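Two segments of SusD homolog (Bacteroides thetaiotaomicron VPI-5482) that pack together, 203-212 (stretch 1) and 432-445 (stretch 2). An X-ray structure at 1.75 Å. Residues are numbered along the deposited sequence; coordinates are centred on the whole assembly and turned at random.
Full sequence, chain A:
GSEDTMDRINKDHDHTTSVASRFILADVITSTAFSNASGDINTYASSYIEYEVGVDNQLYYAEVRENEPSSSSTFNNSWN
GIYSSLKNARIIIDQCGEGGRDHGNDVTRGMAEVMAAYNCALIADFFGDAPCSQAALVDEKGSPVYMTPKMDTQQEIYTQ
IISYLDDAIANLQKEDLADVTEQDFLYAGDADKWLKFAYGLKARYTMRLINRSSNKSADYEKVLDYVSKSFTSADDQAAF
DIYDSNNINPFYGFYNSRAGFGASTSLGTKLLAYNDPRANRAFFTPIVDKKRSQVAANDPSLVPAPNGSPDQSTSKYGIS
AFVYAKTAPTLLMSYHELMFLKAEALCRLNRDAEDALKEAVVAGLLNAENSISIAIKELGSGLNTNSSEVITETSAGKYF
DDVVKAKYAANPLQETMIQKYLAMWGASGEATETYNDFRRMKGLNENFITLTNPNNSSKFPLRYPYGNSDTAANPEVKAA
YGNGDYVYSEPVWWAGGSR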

# COMPACT_ATOMS: atom_id res chain seq x y z
N ALA A 203 -7.21 -3.30 12.62
CA ALA A 203 -8.40 -3.29 11.77
C ALA A 203 -8.02 -3.86 10.41
O ALA A 203 -8.69 -4.75 9.87
CB ALA A 203 -8.96 -1.90 11.64
N ARG A 204 -6.92 -3.35 9.85
CA ARG A 204 -6.49 -3.80 8.51
C ARG A 204 -6.30 -5.29 8.48
O ARG A 204 -6.73 -5.99 7.55
CB ARG A 204 -5.16 -3.13 8.12
CG ARG A 204 -4.48 -3.73 6.89
CD ARG A 204 -3.09 -3.12 6.64
NE ARG A 204 -3.10 -1.78 6.00
CZ ARG A 204 -1.99 -1.17 5.62
NH1 ARG A 204 -0.80 -1.73 5.82
NH2 ARG A 204 -2.04 -0.02 4.99
N TYR A 205 -5.68 -5.80 9.52
CA TYR A 205 -5.28 -7.22 9.56
C TYR A 205 -6.43 -8.15 9.93
O TYR A 205 -6.46 -9.30 9.53
CB TYR A 205 -4.08 -7.47 10.47
CG TYR A 205 -2.84 -6.66 10.09
CD1 TYR A 205 -2.46 -6.48 8.76
CD2 TYR A 205 -2.03 -6.12 11.07
CE1 TYR A 205 -1.33 -5.74 8.44
CE2 TYR A 205 -0.88 -5.40 10.76
CZ TYR A 205 -0.54 -5.19 9.46
OH TYR A 205 0.60 -4.45 9.20
N THR A 206 -7.38 -7.61 10.69
CA THR A 206 -8.58 -8.37 11.02
C THR A 206 -9.39 -8.60 9.75
O THR A 206 -9.82 -9.73 9.43
CB THR A 206 -9.41 -7.70 12.13
OG1 THR A 206 -8.61 -7.63 13.33
CG2 THR A 206 -10.72 -8.50 12.40
N MSE A 207 -9.57 -7.53 8.99
CA MSE A 207 -10.33 -7.65 7.74
C MSE A 207 -9.56 -8.53 6.76
O MSE A 207 -10.13 -9.29 5.97
CB MSE A 207 -10.63 -6.29 7.13
CG MSE A 207 -11.54 -6.40 5.92
SE MSE A 207 -13.32 -6.87 6.39
CE MSE A 207 -13.63 -5.10 6.93
N ARG A 208 -8.23 -8.46 6.83
CA ARG A 208 -7.40 -9.26 5.89
C ARG A 208 -7.71 -10.74 5.93
O ARG A 208 -7.72 -11.43 4.90
CB ARG A 208 -5.92 -9.08 6.20
CG ARG A 208 -5.04 -9.88 5.24
CD ARG A 208 -4.69 -9.06 4.00
NE ARG A 208 -3.59 -8.15 4.33
CZ ARG A 208 -3.64 -6.83 4.33
NH1 ARG A 208 -4.70 -6.18 3.92
NH2 ARG A 208 -2.56 -6.14 4.65
N LEU A 209 -7.98 -11.23 7.14
CA LEU A 209 -8.13 -12.69 7.36
C LEU A 209 -9.57 -13.18 7.42
O LEU A 209 -9.85 -14.30 7.80
CB LEU A 209 -7.46 -13.09 8.65
CG LEU A 209 -6.00 -12.73 8.89
CD1 LEU A 209 -5.51 -13.48 10.12
CD2 LEU A 209 -5.12 -13.01 7.71
N ILE A 210 -10.47 -12.31 7.03
CA ILE A 210 -11.91 -12.56 7.15
C ILE A 210 -12.38 -13.85 6.49
O ILE A 210 -13.25 -14.53 7.00
CB ILE A 210 -12.75 -11.36 6.63
CG1 ILE A 210 -14.18 -11.42 7.18
CG2 ILE A 210 -12.72 -11.28 5.08
CD1 ILE A 210 -14.24 -11.30 8.70
N ASN A 211 -11.80 -14.17 5.34
CA ASN A 211 -12.19 -15.38 4.63
C ASN A 211 -12.03 -16.61 5.49
O ASN A 211 -12.74 -17.62 5.32
CB ASN A 211 -11.33 -15.51 3.36
CG ASN A 211 -11.77 -16.63 2.45
OD1 ASN A 211 -12.95 -16.98 2.39
ND2 ASN A 211 -10.82 -17.17 1.69
N ARG A 212 -11.12 -16.51 6.44
CA ARG A 212 -10.75 -17.63 7.28
C ARG A 212 -11.46 -17.62 8.64
O ARG A 212 -11.27 -18.50 9.48
CB ARG A 212 -9.24 -17.66 7.50
CG ARG A 212 -8.45 -17.99 6.28
CD ARG A 212 -8.70 -19.46 5.88
NE ARG A 212 -7.91 -19.80 4.70
CZ ARG A 212 -7.77 -21.02 4.22
NH1 ARG A 212 -8.42 -22.05 4.75
NH2 ARG A 212 -7.00 -21.20 3.18
N THR A 432 0.18 -1.22 -2.82
CA THR A 432 0.58 -2.42 -2.08
C THR A 432 -0.67 -3.00 -1.39
O THR A 432 -1.06 -4.16 -1.54
CB THR A 432 1.65 -2.04 -1.02
OG1 THR A 432 2.88 -1.72 -1.69
CG2 THR A 432 1.91 -3.14 -0.04
N GLU A 433 -1.33 -2.14 -0.64
CA GLU A 433 -2.53 -2.55 0.10
C GLU A 433 -3.72 -2.83 -0.84
O GLU A 433 -4.51 -3.72 -0.60
CB GLU A 433 -2.84 -1.52 1.19
CG GLU A 433 -4.03 -1.83 2.07
CD GLU A 433 -3.87 -3.09 2.91
OE1 GLU A 433 -2.77 -3.63 3.01
OE2 GLU A 433 -4.87 -3.51 3.52
N THR A 434 -3.83 -2.09 -1.93
CA THR A 434 -4.95 -2.33 -2.88
C THR A 434 -4.89 -3.70 -3.49
O THR A 434 -5.91 -4.35 -3.72
CB THR A 434 -5.00 -1.33 -3.94
OG1 THR A 434 -5.35 -0.09 -3.32
CG2 THR A 434 -6.06 -1.72 -4.99
N TYR A 435 -3.66 -4.13 -3.65
CA TYR A 435 -3.36 -5.46 -4.20
C TYR A 435 -3.74 -6.59 -3.21
O TYR A 435 -4.24 -7.64 -3.61
CB TYR A 435 -1.91 -5.51 -4.59
CG TYR A 435 -1.44 -6.85 -5.04
CD1 TYR A 435 -1.82 -7.38 -6.29
CD2 TYR A 435 -0.54 -7.56 -4.27
CE1 TYR A 435 -1.37 -8.61 -6.70
CE2 TYR A 435 -0.08 -8.77 -4.68
CZ TYR A 435 -0.48 -9.29 -5.90
OH TYR A 435 0.05 -10.49 -6.24
N ASN A 436 -3.57 -6.33 -1.93
CA ASN A 436 -4.07 -7.22 -0.88
C ASN A 436 -5.59 -7.27 -0.95
O ASN A 436 -6.17 -8.33 -0.95
CB ASN A 436 -3.66 -6.78 0.51
CG ASN A 436 -2.17 -6.92 0.75
OD1 ASN A 436 -1.55 -7.87 0.25
ND2 ASN A 436 -1.59 -5.96 1.51
N ASP A 437 -6.25 -6.10 -1.01
CA ASP A 437 -7.70 -6.09 -1.05
C ASP A 437 -8.22 -6.85 -2.26
O ASP A 437 -9.21 -7.58 -2.20
CB ASP A 437 -8.26 -4.66 -1.15
CG ASP A 437 -8.25 -3.88 0.21
OD1 ASP A 437 -8.58 -4.45 1.27
OD2 ASP A 437 -8.04 -2.65 0.18
N PHE A 438 -7.49 -6.75 -3.36
CA PHE A 438 -7.97 -7.33 -4.63
C PHE A 438 -7.96 -8.82 -4.52
O PHE A 438 -8.91 -9.53 -4.89
CB PHE A 438 -7.08 -6.91 -5.84
CG PHE A 438 -7.65 -7.36 -7.16
CD1 PHE A 438 -8.60 -6.62 -7.81
CD2 PHE A 438 -7.29 -8.55 -7.69
CE1 PHE A 438 -9.17 -7.07 -8.97
CE2 PHE A 438 -7.83 -9.00 -8.85
CZ PHE A 438 -8.78 -8.26 -9.50
N ARG A 439 -6.86 -9.30 -3.98
CA ARG A 439 -6.68 -10.72 -3.83
C ARG A 439 -7.61 -11.28 -2.73
O ARG A 439 -8.07 -12.42 -2.79
CB ARG A 439 -5.22 -11.07 -3.51
CG ARG A 439 -4.28 -10.83 -4.65
CD ARG A 439 -2.88 -11.27 -4.22
NE ARG A 439 -2.34 -10.40 -3.18
CZ ARG A 439 -1.36 -10.71 -2.36
NH1 ARG A 439 -0.85 -11.91 -2.42
NH2 ARG A 439 -0.97 -9.86 -1.45
N ARG A 440 -7.91 -10.46 -1.75
CA ARG A 440 -8.80 -10.91 -0.68
C ARG A 440 -10.17 -11.08 -1.30
O ARG A 440 -10.85 -12.07 -1.02
CB ARG A 440 -8.82 -9.94 0.49
CG ARG A 440 -9.88 -10.23 1.52
CD ARG A 440 -9.72 -9.39 2.76
NE ARG A 440 -9.78 -7.97 2.51
CZ ARG A 440 -10.91 -7.25 2.53
NH1 ARG A 440 -12.09 -7.84 2.73
NH2 ARG A 440 -10.85 -5.97 2.27
N MSE A 441 -10.58 -10.11 -2.12
CA MSE A 441 -11.88 -10.20 -2.85
C MSE A 441 -11.94 -11.45 -3.70
O MSE A 441 -12.98 -12.12 -3.79
CB MSE A 441 -12.13 -9.01 -3.72
CG MSE A 441 -12.72 -7.98 -2.85
SE MSE A 441 -13.18 -6.20 -3.57
CE MSE A 441 -11.51 -5.35 -3.67
N LYS A 442 -10.82 -11.76 -4.35
CA LYS A 442 -10.72 -12.98 -5.13
C LYS A 442 -11.03 -14.22 -4.30
O LYS A 442 -11.81 -15.09 -4.71
CB LYS A 442 -9.35 -13.17 -5.77
CG LYS A 442 -9.18 -12.44 -7.03
CD LYS A 442 -7.86 -12.78 -7.77
CE LYS A 442 -7.84 -14.15 -8.39
NZ LYS A 442 -8.78 -14.41 -9.50
N GLY A 443 -10.40 -14.30 -3.12
CA GLY A 443 -10.62 -15.41 -2.22
C GLY A 443 -12.06 -15.50 -1.75
O GLY A 443 -12.56 -16.58 -1.49
N LEU A 444 -12.74 -14.36 -1.71
CA LEU A 444 -14.15 -14.26 -1.28
C LEU A 444 -15.09 -14.42 -2.48
O LEU A 444 -16.30 -14.34 -2.37
CB LEU A 444 -14.41 -12.90 -0.61
CG LEU A 444 -13.65 -12.66 0.69
CD1 LEU A 444 -13.85 -11.24 1.23
CD2 LEU A 444 -14.09 -13.72 1.71
N ASN A 445 -14.49 -14.67 -3.62
CA ASN A 445 -15.18 -14.77 -4.91
C ASN A 445 -16.02 -13.58 -5.24
O ASN A 445 -17.17 -13.69 -5.65
CB ASN A 445 -16.05 -16.01 -5.03
CG ASN A 445 -16.39 -16.29 -6.44
OD1 ASN A 445 -15.73 -15.77 -7.35
ND2 ASN A 445 -17.44 -17.09 -6.66
O HOH W 1 -7.52 -6.36 2.88

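Three buried arginines, rather than a greasy seam, fill the space between these two helices, and one carboxylate, Glu433, answers two of them. The helix axes approach no closer than 11.4 Å and run in nearly the same direction, 27° apart, and long side chains span the gap. The backbones draw together toward their C-terminal ends: CA of Arg204 lies 9.4 Å from CA of Glu433, CA of Arg208 6.9 Å from CA of Arg440, and CA of Asn211 6.3 Å from CA of Leu444.

At the wide end, Glu433 points toward the first stretch and meets Arg208 end to end. Arg208 starts badly, its CA-to-CB bond directed away, but p values at chi2 and chi3 fold the chain back. Arg208 NH1 then donates to Glu433 OE2 at 2.7 Å, nearly straight, while Arg208 NH2 makes a weak hydrogen bond to Glu433 OE1 at 3.0 Å; the salt bridge is thus two-pronged but uneven. Arg204 pairs with the same acid differently. Arg204 NE sits 3.5 Å from Glu433 OE2, yet the carboxylate lies over the guanidinium face, so this is attraction of charges without a hydrogen bond, and the NH groups of Arg204 are satisfied elsewhere in the structure.

Glu433 is also held from within its own helix, where Asn436 ND2 donates to Glu433 OE1 at 3.0 Å. That leaves Asn436 ND2 over the face of the Arg208 guanidinium, 3.3 Å from Arg208 NH2; both are donors, so the pair packs without bonding.

One turn later, Arg440 reaches toward the first helix as it ends. Arg440 CD rests 3.2 Å from Met207 O, and CG of Met207, a selenomethionine, covers one face of the guanidinium, 3.5 Å from Arg440 NH1. Asp437 balances the charge from one turn back, through a salt bridge from Arg440 NH2 to Asp437 OD1 at 2.9 Å. A single water ties the two arginine systems together: it accepts from Arg208 NH1 at 3.0 Å and from Arg440 NE at 2.8 Å, and donates to Asp437 OD1 at 2.7 Å.

The one apolar side-chain pair is at the C-terminal end, where Ile210 CG2 meets Leu444 CD1 at 4.0 Å; Leu444 CD2 also lies 3.5 Å from Asn211 OD1. Gly443 faces Asn211 with no side chain; an ideal CB there would lie about 3.5 Å from Asn211 ND2. Buried charge is paired, within the helix or across the contact, at the wide end and middle, and the smaller residues Ile210, Asn211, Gly443 and Leu444 meet where the backbones come closest.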